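Local coordinates for hydroxymethyldihydropterin pyrophosphokinase-dihydropteroate synthase, putative (Plasmodium vivax, PDB 5Z79), which catalyses two successive steps of folate synthesis, pyrophosphoryl transfer from ATP to 6-hydroxymethyl-7,8-dihydropterin and condensation of the product with 4-aminobenzoic acid to dihydropteroate, at residues T10-I14 with R168-E172; K24-V28 with D326-Y330; N113-N117 with F213-T217; I230-I234 with I252-G256. All coordinates share one frame. Numbering follows the deposited sequence.

Interaction 1 of 4, residues T10-I14 with R168-E172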
loop_
_atom_site.group_PDB
_atom_site.type_symbol
_atom_site.label_atom_id
_atom_site.label_comp_id
_atom_site.label_asym_id
_atom_site.label_seq_id
_atom_site.Cartn_x
_atom_site.Cartn_y
_atom_site.Cartn_z
ATOM N N THR A 10 -20.552 -51.641 -19.662
ATOM C CA THR A 10 -20.317 -51.136 -18.246
ATOM C C THR A 10 -19.508 -49.835 -18.155
ATOM O O THR A 10 -18.272 -49.875 -17.993
ATOM C CB THR A 10 -19.651 -52.231 -17.368
ATOM N N PRO A 11 -20.210 -48.678 -18.228
ATOM C CA PRO A 11 -19.553 -47.407 -17.867
ATOM C C PRO A 11 -19.402 -47.236 -16.352
ATOM O O PRO A 11 -20.170 -47.827 -15.560
ATOM C CB PRO A 11 -20.488 -46.331 -18.448
ATOM C CG PRO A 11 -21.828 -46.991 -18.618
ATOM C CD PRO A 11 -21.625 -48.485 -18.615
ATOM N N ARG A 12 -18.472 -46.387 -15.976
ATOM C CA ARG A 12 -18.191 -46.148 -14.607
ATOM C C ARG A 12 -19.075 -45.203 -13.933
ATOM O O ARG A 12 -19.639 -44.347 -14.531
ATOM C CB ARG A 12 -16.858 -45.486 -14.507
ATOM C CG ARG A 12 -15.745 -46.147 -15.230
ATOM C CD ARG A 12 -15.233 -47.227 -14.341
ATOM N NE ARG A 12 -13.811 -47.394 -14.466
ATOM C CZ ARG A 12 -13.234 -48.570 -14.549
ATOM N NH1 ARG A 12 -13.970 -49.653 -14.539
ATOM N NH2 ARG A 12 -11.928 -48.656 -14.632
ATOM N N ASN A 13 -19.121 -45.301 -12.639
ATOM C CA ASN A 13 -19.995 -44.387 -11.910
ATOM C C ASN A 13 -19.190 -43.205 -11.385
ATOM O O ASN A 13 -17.972 -43.282 -11.218
ATOM C CB ASN A 13 -20.720 -45.109 -10.777
ATOM C CG ASN A 13 -21.613 -46.227 -11.277
ATOM O OD1 ASN A 13 -22.404 -46.042 -12.191
ATOM N ND2 ASN A 13 -21.497 -47.391 -10.661
ATOM N N ILE A 14 -19.912 -42.108 -11.157
ATOM C CA ILE A 14 -19.396 -40.816 -10.701
ATOM C C ILE A 14 -19.896 -40.620 -9.294
ATOM O O ILE A 14 -21.077 -40.658 -9.079
ATOM C CB ILE A 14 -20.015 -39.714 -11.563
ATOM C CG1 ILE A 14 -19.468 -39.808 -13.006
ATOM C CG2 ILE A 14 -19.853 -38.341 -10.930
ATOM C CD1 ILE A 14 -17.966 -39.815 -13.144
ATOM N N ARG A 168 -14.417 -40.919 -10.545
ATOM C CA ARG A 168 -14.913 -41.891 -11.557
ATOM C C ARG A 168 -14.678 -43.287 -10.999
ATOM O O ARG A 168 -13.541 -43.699 -10.842
ATOM C CB ARG A 168 -14.121 -41.734 -12.850
ATOM C CG ARG A 168 -14.733 -42.435 -14.060
ATOM C CD ARG A 168 -13.731 -42.506 -15.226
ATOM N NE ARG A 168 -12.546 -43.272 -14.832
ATOM C CZ ARG A 168 -11.339 -43.187 -15.391
ATOM N NH1 ARG A 168 -11.116 -42.366 -16.415
ATOM N NH2 ARG A 168 -10.336 -43.929 -14.906
ATOM N N THR A 169 -15.727 -44.012 -10.663
ATOM C CA THR A 169 -15.554 -45.133 -9.763
ATOM C C THR A 169 -16.006 -46.432 -10.391
ATOM O O THR A 169 -16.902 -46.450 -11.213
ATOM C CB THR A 169 -16.322 -44.899 -8.456
ATOM O OG1 THR A 169 -15.835 -45.759 -7.433
ATOM C CG2 THR A 169 -17.784 -45.149 -8.649
ATOM N N PHE A 170 -15.361 -47.515 -9.972
ATOM C CA PHE A 170 -15.680 -48.843 -10.411
ATOM C C PHE A 170 -16.458 -49.593 -9.348
ATOM O O PHE A 170 -16.625 -50.814 -9.440
ATOM C CB PHE A 170 -14.406 -49.590 -10.765
ATOM C CG PHE A 170 -13.367 -49.527 -9.720
ATOM C CD1 PHE A 170 -13.543 -50.153 -8.506
ATOM C CD2 PHE A 170 -12.188 -48.833 -9.947
ATOM C CE1 PHE A 170 -12.551 -50.089 -7.521
ATOM C CE2 PHE A 170 -11.186 -48.758 -8.976
ATOM C CZ PHE A 170 -11.364 -49.392 -7.756
ATOM N N VAL A 171 -16.950 -48.876 -8.339
ATOM C CA VAL A 171 -17.847 -49.479 -7.361
ATOM C C VAL A 171 -19.241 -49.408 -7.923
ATOM O O VAL A 171 -19.630 -48.390 -8.477
ATOM C CB VAL A 171 -17.843 -48.765 -6.012
ATOM C CG1 VAL A 171 -18.767 -49.496 -5.044
ATOM C CG2 VAL A 171 -16.437 -48.691 -5.456
ATOM N N GLU A 172 -19.990 -50.492 -7.782
ATOM C CA GLU A 172 -21.229 -50.628 -8.514
ATOM C C GLU A 172 -22.435 -50.046 -7.797
ATOM O O GLU A 172 -23.472 -49.849 -8.416
ATOM C CB GLU A 172 -21.476 -52.092 -8.816
ATOM C CG GLU A 172 -20.312 -52.813 -9.538
ATOM C CD GLU A 172 -20.639 -54.263 -9.922
ATOM O OE1 GLU A 172 -21.845 -54.618 -9.978
ATOM O OE2 GLU A 172 -19.683 -55.043 -10.153
HETATM O O HOH W 1 -13.065 -45.452 -12.705
#
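An antiparallel pair where strand 13-21 begins and strand 160-169 ends forms part of the central sheet of the HPPK domain. Asn13 and Thr169 are the hydrogen-bonded pair, their CA atoms 5.0 Å apart: Asn13 N donates to Thr169 O at 2.9 Å, and Thr169 N to Asn13 O at a very short 2.4 Å. Ile14 and Arg168 follow as the non-hydrogen-bonded pair, Ile14 CD1 lying 4.0 Å from Arg168 CA. Where the chain of 168-172 leaves the sheet, an amide side chain carries on the ladder: Asn13 ND2 donates a hydrogen bond to Val171 O at 3.0 Å, while Asn13 OD1 accepts from Asn214 ND2. Asparagine suits this buried place because it can donate and accept at once. The hydroxyl of Thr169 is bonded to Leu42 O and also accepts a weak bond from Val171 N. Arg12 and Arg168 bring like charges together, NE to NE 4.3 Å; Arg12 is balanced by a salt bridge to Glu96, to which Arg168 makes a long, weak ion pair. Between them sits a water that accepts from Arg168 NE at 3.1 Å and, weakly, from Arg12 NE at 2.7 Å, and donates to Arg168 O at 2.6 Å.

Interaction 2 of 4, residues K24-V28 with D326-Y330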
loop_
_atom_site.group_PDB
_atom_site.type_symbol
_atom_site.label_atom_id
_atom_site.label_comp_id
_atom_site.label_asym_id
_atom_site.label_seq_id
_atom_site.Cartn_x
_atom_site.Cartn_y
_atom_site.Cartn_z
ATOM N N LYS A 24 -5.760 -29.503 12.664
ATOM C CA LYS A 24 -5.042 -28.533 11.831
ATOM C C LYS A 24 -3.530 -28.806 11.617
ATOM O O LYS A 24 -2.983 -28.517 10.554
ATOM C CB LYS A 24 -5.220 -27.116 12.403
ATOM C CG LYS A 24 -4.618 -26.038 11.509
ATOM C CD LYS A 24 -4.327 -24.745 12.223
ATOM C CE LYS A 24 -3.579 -23.825 11.257
ATOM N NZ LYS A 24 -3.600 -22.432 11.796
ATOM N N LYS A 25 -2.835 -29.289 12.630
ATOM C CA LYS A 25 -1.394 -29.427 12.470
ATOM C C LYS A 25 -1.085 -30.463 11.417
ATOM O O LYS A 25 -0.307 -30.207 10.534
ATOM C CB LYS A 25 -0.698 -29.808 13.774
ATOM C CG LYS A 25 0.829 -29.619 13.716
ATOM C CD LYS A 25 1.563 -30.301 14.876
ATOM C CE LYS A 25 1.577 -31.834 14.705
ATOM N NZ LYS A 25 1.542 -32.743 15.908
ATOM N N ASN A 26 -1.747 -31.612 11.532
ATOM C CA ASN A 26 -1.565 -32.783 10.693
ATOM C C ASN A 26 -2.651 -32.926 9.607
ATOM O O ASN A 26 -2.837 -33.973 8.975
ATOM C CB ASN A 26 -1.644 -34.001 11.603
ATOM C CG ASN A 26 -0.632 -33.958 12.724
ATOM O OD1 ASN A 26 0.538 -33.651 12.488
ATOM N ND2 ASN A 26 -1.064 -34.301 13.942
ATOM N N CYS A 27 -3.366 -31.847 9.416
ATOM C CA CYS A 27 -4.381 -31.732 8.397
ATOM C C CYS A 27 -4.014 -32.306 6.988
ATOM O O CYS A 27 -4.724 -33.152 6.458
ATOM C CB CYS A 27 -4.712 -30.235 8.310
ATOM S SG CYS A 27 -5.986 -29.837 7.128
ATOM N N VAL A 28 -2.932 -31.821 6.390
ATOM C CA VAL A 28 -2.602 -32.194 5.013
ATOM C C VAL A 28 -2.386 -33.708 4.890
ATOM O O VAL A 28 -2.963 -34.329 4.046
ATOM C CB VAL A 28 -1.325 -31.476 4.504
ATOM C CG1 VAL A 28 -0.975 -31.901 3.086
ATOM C CG2 VAL A 28 -1.508 -29.978 4.563
ATOM N N ASP A 326 3.778 -29.507 3.685
ATOM C CA ASP A 326 3.037 -30.339 4.655
ATOM C C ASP A 326 1.959 -29.625 5.488
ATOM O O ASP A 326 1.253 -30.250 6.241
ATOM C CB ASP A 326 3.943 -31.162 5.585
ATOM C CG ASP A 326 5.089 -30.379 6.131
ATOM O OD1 ASP A 326 5.012 -29.177 6.072
ATOM O OD2 ASP A 326 6.082 -30.936 6.571
ATOM N N LYS A 327 1.840 -28.324 5.360
ATOM C CA LYS A 327 0.845 -27.590 6.110
ATOM C C LYS A 327 -0.041 -26.644 5.281
ATOM O O LYS A 327 0.308 -26.219 4.174
ATOM C CB LYS A 327 1.566 -26.786 7.163
ATOM C CG LYS A 327 2.369 -27.585 8.181
ATOM C CD LYS A 327 3.292 -26.618 8.906
ATOM C CE LYS A 327 4.402 -27.365 9.622
ATOM N NZ LYS A 327 5.343 -26.426 10.323
ATOM N N VAL A 328 -1.188 -26.302 5.860
ATOM C CA VAL A 328 -2.139 -25.358 5.266
ATOM C C VAL A 328 -1.627 -23.954 5.370
ATOM O O VAL A 328 -1.046 -23.558 6.400
ATOM C CB VAL A 328 -3.512 -25.364 5.971
ATOM C CG1 VAL A 328 -4.264 -26.684 5.732
ATOM C CG2 VAL A 328 -3.359 -25.105 7.468
ATOM N N SER A 329 -1.839 -23.194 4.307
ATOM C CA SER A 329 -1.555 -21.756 4.343
ATOM C C SER A 329 -2.839 -21.012 3.998
ATOM O O SER A 329 -3.538 -21.414 3.060
ATOM C CB SER A 329 -0.441 -21.393 3.371
ATOM O OG SER A 329 0.678 -22.170 3.666
ATOM N N TYR A 330 -3.146 -19.950 4.736
ATOM C CA TYR A 330 -4.376 -19.207 4.514
ATOM C C TYR A 330 -4.218 -18.266 3.334
ATOM O O TYR A 330 -3.368 -17.413 3.336
ATOM C CB TYR A 330 -4.723 -18.401 5.755
ATOM C CG TYR A 330 -4.918 -19.251 6.984
ATOM C CD1 TYR A 330 -3.840 -19.715 7.739
ATOM C CD2 TYR A 330 -6.188 -19.601 7.373
ATOM C CE1 TYR A 330 -4.053 -20.496 8.854
ATOM C CE2 TYR A 330 -6.417 -20.375 8.478
ATOM C CZ TYR A 330 -5.362 -20.822 9.225
ATOM O OH TYR A 330 -5.670 -21.610 10.323
#
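The polar part of this contact is a single hydrogen bond across the segments. Lys24, extended through four trans torsions, brings its NZ to 2.7 Å from Tyr330 OH, to which it donates near the plane of the ring. A long flexible side chain suits this exposed position, since it can span the gap to a strand whose backbone is well away from its own. Tyr330 OH is also hydrogen-bonded to Glu53, so the phenol lies between a cationic and an anionic group. The contact joins the loop 24-26, with Asn26 at the N-cap position, and the first residues of helix 27-42 to strand 328-330, the outermost strand on one side of the antiparallel HPPK sheet within this chain. The helix start thus packs beside the sheet's edge, and Val328 and Tyr330 also rest on Leu321 of the adjoining strand 319-323. Apolar contacts fill the space between. Cys27 SG touches Val328 CG1 at 3.9 Å, and Lys24 CE lies 4.0 Å from Val328 CG2, the end of the lysine's aliphatic chain touching the valine. Small and branched side chains allow this close approach. The Val28 side chain also packs on backbone, CG2 lying 3.2 Å from Asp326 O and 3.7 Å from Lys327 CA.

Interaction 3 of 4, residues N113-N117 with F213-T217; sequences NEKIN and FNNYT
Two irregular segments meet here, the loop 113-117 that follows helix 105-111 and a type II' beta turn, Phe213 to Tyr216, that follows strand 207-213 of the HPPK domain. Nearest CA pairs are Asn113 with Asn215 at 5.3 Å and Ile116 with Asn214 at 7.0 Å. Asn113 has a left-handed backbone (phi/psi 53/17°), Glu114 and Lys115 are extended, and Ile116 lies at -108/-60°. Phe213 ends its strand and closes the turn through its carbonyl, O accepting from Tyr216 N at 3.2 Å. Asn214 takes the first corner at 61/-162°, a positive phi that asparagine tolerates better than most residues; its CB points toward the loop, and OD1 is 3.3 Å from Ile116 CD1, while ND2 bonds to Asn13. Asn215, the second corner at -77/6° with chi1 p, lodges against the loop: its CB is 3.2 Å from Asn113 OD1, its CG 4.0 Å from Glu114 O and its OD1 3.9 Å from Lys115 CA. Tyr216 points its CB away, yet chi1 m and chi2 -13° bring its hydroxyl back to the loop, where OH donates to Asn117 O at 2.7 Å. With this one hydrogen bond between the segments, cohesion otherwise rests on van der Waals fit between asparagine side chains and the loop.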
loop_
_atom_site.group_PDB
_atom_site.type_symbol
_atom_site.label_atom_id
_atom_site.label_comp_id
_atom_site.label_asym_id
_atom_site.label_seq_id
_atom_site.Cartn_x
_atom_site.Cartn_y
_atom_site.Cartn_z
ATOM N N ASN A 113 -27.309 -34.401 -14.826
ATOM C CA ASN A 113 -28.255 -35.216 -14.025
ATOM C C ASN A 113 -28.950 -36.380 -14.817
ATOM O O ASN A 113 -29.963 -36.963 -14.383
ATOM C CB ASN A 113 -29.284 -34.297 -13.350
ATOM C CG ASN A 113 -30.070 -34.994 -12.273
ATOM O OD1 ASN A 113 -29.545 -35.760 -11.508
ATOM N ND2 ASN A 113 -31.332 -34.719 -12.214
ATOM N N GLU A 114 -28.373 -36.722 -15.970
ATOM C CA GLU A 114 -28.828 -37.869 -16.752
ATOM C C GLU A 114 -28.261 -39.149 -16.150
ATOM O O GLU A 114 -27.293 -39.135 -15.351
ATOM C CB GLU A 114 -28.381 -37.781 -18.215
ATOM C CG GLU A 114 -29.083 -36.714 -19.039
ATOM C CD GLU A 114 -28.269 -36.342 -20.283
ATOM O OE1 GLU A 114 -27.881 -37.295 -21.017
ATOM O OE2 GLU A 114 -28.003 -35.117 -20.523
ATOM N N LYS A 115 -28.848 -40.255 -16.588
ATOM C CA LYS A 115 -28.582 -41.574 -16.043
ATOM C C LYS A 115 -27.241 -42.072 -16.536
ATOM O O LYS A 115 -26.853 -41.809 -17.672
ATOM C CB LYS A 115 -29.702 -42.543 -16.498
ATOM C CG LYS A 115 -29.805 -43.816 -15.679
ATOM C CD LYS A 115 -30.851 -44.749 -16.257
ATOM C CE LYS A 115 -30.307 -45.584 -17.416
ATOM N NZ LYS A 115 -31.412 -46.195 -18.227
ATOM N N ILE A 116 -26.534 -42.795 -15.682
ATOM C CA ILE A 116 -25.339 -43.492 -16.127
ATOM C C ILE A 116 -25.615 -45.010 -16.180
ATOM O O ILE A 116 -25.479 -45.618 -17.224
ATOM C CB ILE A 116 -24.121 -43.147 -15.233
ATOM C CG1 ILE A 116 -23.655 -41.701 -15.494
ATOM C CG2 ILE A 116 -22.974 -44.123 -15.514
ATOM C CD1 ILE A 116 -22.447 -41.234 -14.692
ATOM N N ASN A 117 -25.960 -45.570 -15.019
ATOM C CA ASN A 117 -26.389 -46.949 -14.809
ATOM C C ASN A 117 -27.635 -46.939 -13.939
ATOM O O ASN A 117 -27.819 -46.022 -13.151
ATOM C CB ASN A 117 -25.340 -47.739 -14.031
ATOM C CG ASN A 117 -24.058 -47.956 -14.804
ATOM O OD1 ASN A 117 -24.040 -47.850 -16.028
ATOM N ND2 ASN A 117 -22.974 -48.280 -14.090
ATOM N N PHE A 213 -24.032 -39.844 -5.648
ATOM C CA PHE A 213 -23.648 -41.054 -6.380
ATOM C C PHE A 213 -24.578 -41.090 -7.545
ATOM O O PHE A 213 -25.776 -41.246 -7.386
ATOM C CB PHE A 213 -23.810 -42.296 -5.529
ATOM C CG PHE A 213 -23.122 -43.508 -6.071
ATOM C CD1 PHE A 213 -23.672 -44.238 -7.121
ATOM C CD2 PHE A 213 -21.949 -43.973 -5.490
ATOM C CE1 PHE A 213 -23.041 -45.387 -7.596
ATOM C CE2 PHE A 213 -21.310 -45.114 -5.964
ATOM C CZ PHE A 213 -21.853 -45.821 -7.023
ATOM N N ASN A 214 -24.067 -40.623 -8.643
ATOM C CA ASN A 214 -24.852 -40.552 -9.838
ATOM C C ASN A 214 -26.040 -39.650 -9.628
ATOM O O ASN A 214 -26.109 -38.900 -8.702
ATOM C CB ASN A 214 -25.318 -41.928 -10.242
ATOM C CG ASN A 214 -24.288 -42.705 -10.999
ATOM O OD1 ASN A 214 -23.457 -42.171 -11.674
ATOM N ND2 ASN A 214 -24.374 -43.975 -10.903
ATOM N N ASN A 215 -27.020 -39.762 -10.486
ATOM C CA ASN A 215 -28.250 -39.015 -10.273
ATOM C C ASN A 215 -29.187 -39.598 -9.204
ATOM O O ASN A 215 -30.297 -39.087 -9.019
ATOM C CB ASN A 215 -29.016 -38.900 -11.609
ATOM C CG ASN A 215 -29.437 -40.257 -12.195
ATOM O OD1 ASN A 215 -28.691 -41.233 -12.187
ATOM N ND2 ASN A 215 -30.628 -40.301 -12.742
ATOM N N TYR A 216 -28.745 -40.641 -8.499
ATOM C CA TYR A 216 -29.648 -41.440 -7.666
ATOM C C TYR A 216 -30.202 -40.634 -6.506
ATOM O O TYR A 216 -29.525 -39.750 -5.986
ATOM C CB TYR A 216 -28.963 -42.713 -7.111
ATOM C CG TYR A 216 -28.367 -43.714 -8.112
ATOM C CD1 TYR A 216 -28.645 -43.657 -9.463
ATOM C CD2 TYR A 216 -27.537 -44.741 -7.662
ATOM C CE1 TYR A 216 -28.079 -44.559 -10.339
ATOM C CE2 TYR A 216 -26.982 -45.661 -8.525
ATOM C CZ TYR A 216 -27.251 -45.573 -9.871
ATOM O OH TYR A 216 -26.695 -46.509 -10.741
ATOM N N THR A 217 -31.443 -40.951 -6.140
ATOM C CA THR A 217 -32.129 -40.415 -4.972
ATOM C C THR A 217 -32.526 -41.583 -4.116
ATOM O O THR A 217 -33.402 -42.303 -4.474
ATOM C CB THR A 217 -33.438 -39.695 -5.357
ATOM O OG1 THR A 217 -33.152 -38.499 -6.090
ATOM C CG2 THR A 217 -34.250 -39.316 -4.123
#

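Interaction 4 of 4, residues I230-I234 with I252-G256; sequences IYKII and IQNLG
Ile230 CG2 lies over the end of helix 249-252, 3.2 Å from Ile252 O, 3.9 Å from Ile252 CG2 and 4.1 Å from Leu255 CB. Its chi1 and chi2 are both m, and its CD1 stops 3.9 Å from Gly256 N. Residues 230-234 are alpha-helical, part of helix 227-235, with Ile234 N bonded to Ile230 O at 2.9 Å. Residues 252-256 turn out of the helix ending at Ile252 into a short 3-10 segment beginning at Leu255, phi/psi -62/-21°. The closest CA pair is Ile230 with Ile252, at 6.4 Å. One turn on from Ile230, Ile234 (chi1 m, chi2 t) faces the same way, its CD1 4.0 Å from Ile252 CG1 and 4.4 Å from Leu255 CD2 (Leu255: chi1 t, chi2 p). Ile252, chi1 m and chi2 t, therefore meets both isoleucines, and its CG2 also comes 4.3 Å from Tyr231 CB; the tyrosine's hydroxyl is bonded to His242. This i, i+4 apolar ridge joins helix 227-235 to the turn before strand 262-264 in the HPPK domain; Ile252 and Leu255 also touch helix 174-188. No hydrogen bond crosses, so the contact between the two segments is apolar and depends on close packing of branched side chains.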
loop_
_atom_site.group_PDB
_atom_site.type_symbol
_atom_site.label_atom_id
_atom_site.label_comp_id
_atom_site.label_asym_id
_atom_site.label_seq_id
_atom_site.Cartn_x
_atom_site.Cartn_y
_atom_site.Cartn_z
ATOM N N ILE A 230 -20.341 -57.744 5.273
ATOM C CA ILE A 230 -19.283 -56.787 5.068
ATOM C C ILE A 230 -18.163 -57.407 4.274
ATOM O O ILE A 230 -17.626 -56.788 3.368
ATOM C CB ILE A 230 -18.689 -56.363 6.411
ATOM C CG1 ILE A 230 -19.714 -55.619 7.275
ATOM C CG2 ILE A 230 -17.449 -55.532 6.186
ATOM C CD1 ILE A 230 -20.188 -54.288 6.710
ATOM N N TYR A 231 -17.798 -58.626 4.667
ATOM C CA TYR A 231 -16.751 -59.419 4.012
ATOM C C TYR A 231 -17.094 -59.644 2.562
ATOM O O TYR A 231 -16.278 -59.382 1.694
ATOM C CB TYR A 231 -16.588 -60.757 4.720
ATOM C CG TYR A 231 -15.467 -61.662 4.253
ATOM C CD1 TYR A 231 -15.659 -62.531 3.197
ATOM C CD2 TYR A 231 -14.222 -61.702 4.910
ATOM C CE1 TYR A 231 -14.658 -63.396 2.773
ATOM C CE2 TYR A 231 -13.215 -62.575 4.486
ATOM C CZ TYR A 231 -13.456 -63.419 3.412
ATOM O OH TYR A 231 -12.524 -64.287 2.940
ATOM N N LYS A 232 -18.297 -60.104 2.281
ATOM C CA LYS A 232 -18.685 -60.232 0.898
ATOM C C LYS A 232 -18.495 -58.934 0.151
ATOM O O LYS A 232 -18.037 -58.911 -0.943
ATOM C CB LYS A 232 -20.121 -60.694 0.765
ATOM C CG LYS A 232 -20.238 -62.177 0.524
ATOM C CD LYS A 232 -21.660 -62.653 0.715
ATOM C CE LYS A 232 -21.835 -63.279 2.083
ATOM N NZ LYS A 232 -23.242 -63.712 2.311
ATOM N N ILE A 233 -18.819 -57.822 0.742
ATOM C CA ILE A 233 -18.733 -56.591 -0.007
ATOM C C ILE A 233 -17.293 -56.070 -0.209
ATOM O O ILE A 233 -16.984 -55.542 -1.266
ATOM C CB ILE A 233 -19.562 -55.528 0.688
ATOM C CG1 ILE A 233 -21.012 -55.952 0.669
ATOM C CG2 ILE A 233 -19.387 -54.183 0.002
ATOM C CD1 ILE A 233 -21.850 -55.225 1.686
ATOM N N ILE A 234 -16.434 -56.192 0.802
ATOM C CA ILE A 234 -15.066 -55.711 0.700
ATOM C C ILE A 234 -14.242 -56.583 -0.181
ATOM O O ILE A 234 -13.407 -56.079 -0.907
ATOM C CB ILE A 234 -14.382 -55.667 2.068
ATOM C CG1 ILE A 234 -14.760 -54.395 2.791
ATOM C CG2 ILE A 234 -12.865 -55.681 1.945
ATOM C CD1 ILE A 234 -14.747 -54.605 4.270
ATOM N N ILE A 252 -13.253 -55.698 9.982
ATOM C CA ILE A 252 -14.240 -56.132 9.008
ATOM C C ILE A 252 -15.511 -56.702 9.626
ATOM O O ILE A 252 -16.608 -56.461 9.174
ATOM C CB ILE A 252 -13.592 -57.177 8.091
ATOM C CG1 ILE A 252 -12.653 -56.468 7.130
ATOM C CG2 ILE A 252 -14.638 -57.976 7.328
ATOM C CD1 ILE A 252 -12.039 -57.354 6.084
ATOM N N GLN A 253 -15.335 -57.474 10.670
ATOM C CA GLN A 253 -16.424 -58.084 11.399
ATOM C C GLN A 253 -17.433 -57.134 12.008
ATOM O O GLN A 253 -18.601 -57.446 12.119
ATOM C CB GLN A 253 -15.784 -58.831 12.528
ATOM C CG GLN A 253 -16.716 -59.555 13.424
ATOM C CD GLN A 253 -15.952 -60.592 14.189
ATOM O OE1 GLN A 253 -14.733 -60.461 14.399
ATOM N NE2 GLN A 253 -16.643 -61.655 14.595
ATOM N N ASN A 254 -16.970 -55.980 12.443
ATOM C CA ASN A 254 -17.806 -55.061 13.185
ATOM C C ASN A 254 -18.166 -53.809 12.414
ATOM O O ASN A 254 -18.821 -52.913 12.948
ATOM C CB ASN A 254 -17.077 -54.674 14.460
ATOM C CG ASN A 254 -16.858 -55.853 15.372
ATOM O OD1 ASN A 254 -17.793 -56.306 16.018
ATOM N ND2 ASN A 254 -15.626 -56.356 15.433
ATOM N N LEU A 255 -17.764 -53.741 11.160
ATOM C CA LEU A 255 -17.903 -52.504 10.430
ATOM C C LEU A 255 -19.351 -52.070 10.291
ATOM O O LEU A 255 -19.617 -50.892 10.048
ATOM C CB LEU A 255 -17.270 -52.617 9.056
ATOM C CG LEU A 255 -16.743 -51.301 8.514
ATOM C CD1 LEU A 255 -15.663 -50.747 9.428
ATOM C CD2 LEU A 255 -16.181 -51.514 7.127
ATOM N N GLY A 256 -20.273 -53.037 10.432
ATOM C CA GLY A 256 -21.718 -52.806 10.332
ATOM C C GLY A 256 -22.237 -51.815 11.364
ATOM O O GLY A 256 -23.104 -50.958 11.077
#

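How the interactions relate
Interactions 1 and 3 form one continuous patch, their centres 11 Å apart: Ile14 O is 3.0 Å from Asn214 N and Asn13 OD1 3.1 Å from Asn214 ND2, both probable hydrogen bonds, so the turn 213-217 extends the pairing of strand 13-21 on the side away from strand 160-169. Interaction 4 lies about 7 Å from interaction 1 at nearest atoms, without touching. The ATP analogue is about 9 Å from Gly256, 11 Å from the Tyr216 side chain and 12 Å from that of Val171, so these three contacts lie near the nucleotide without lining its pocket. Interaction 2, about 32 Å from interaction 1 between centres, reaches the same sheet; its Cys27 side chain is about 11 Å from the bound pterine.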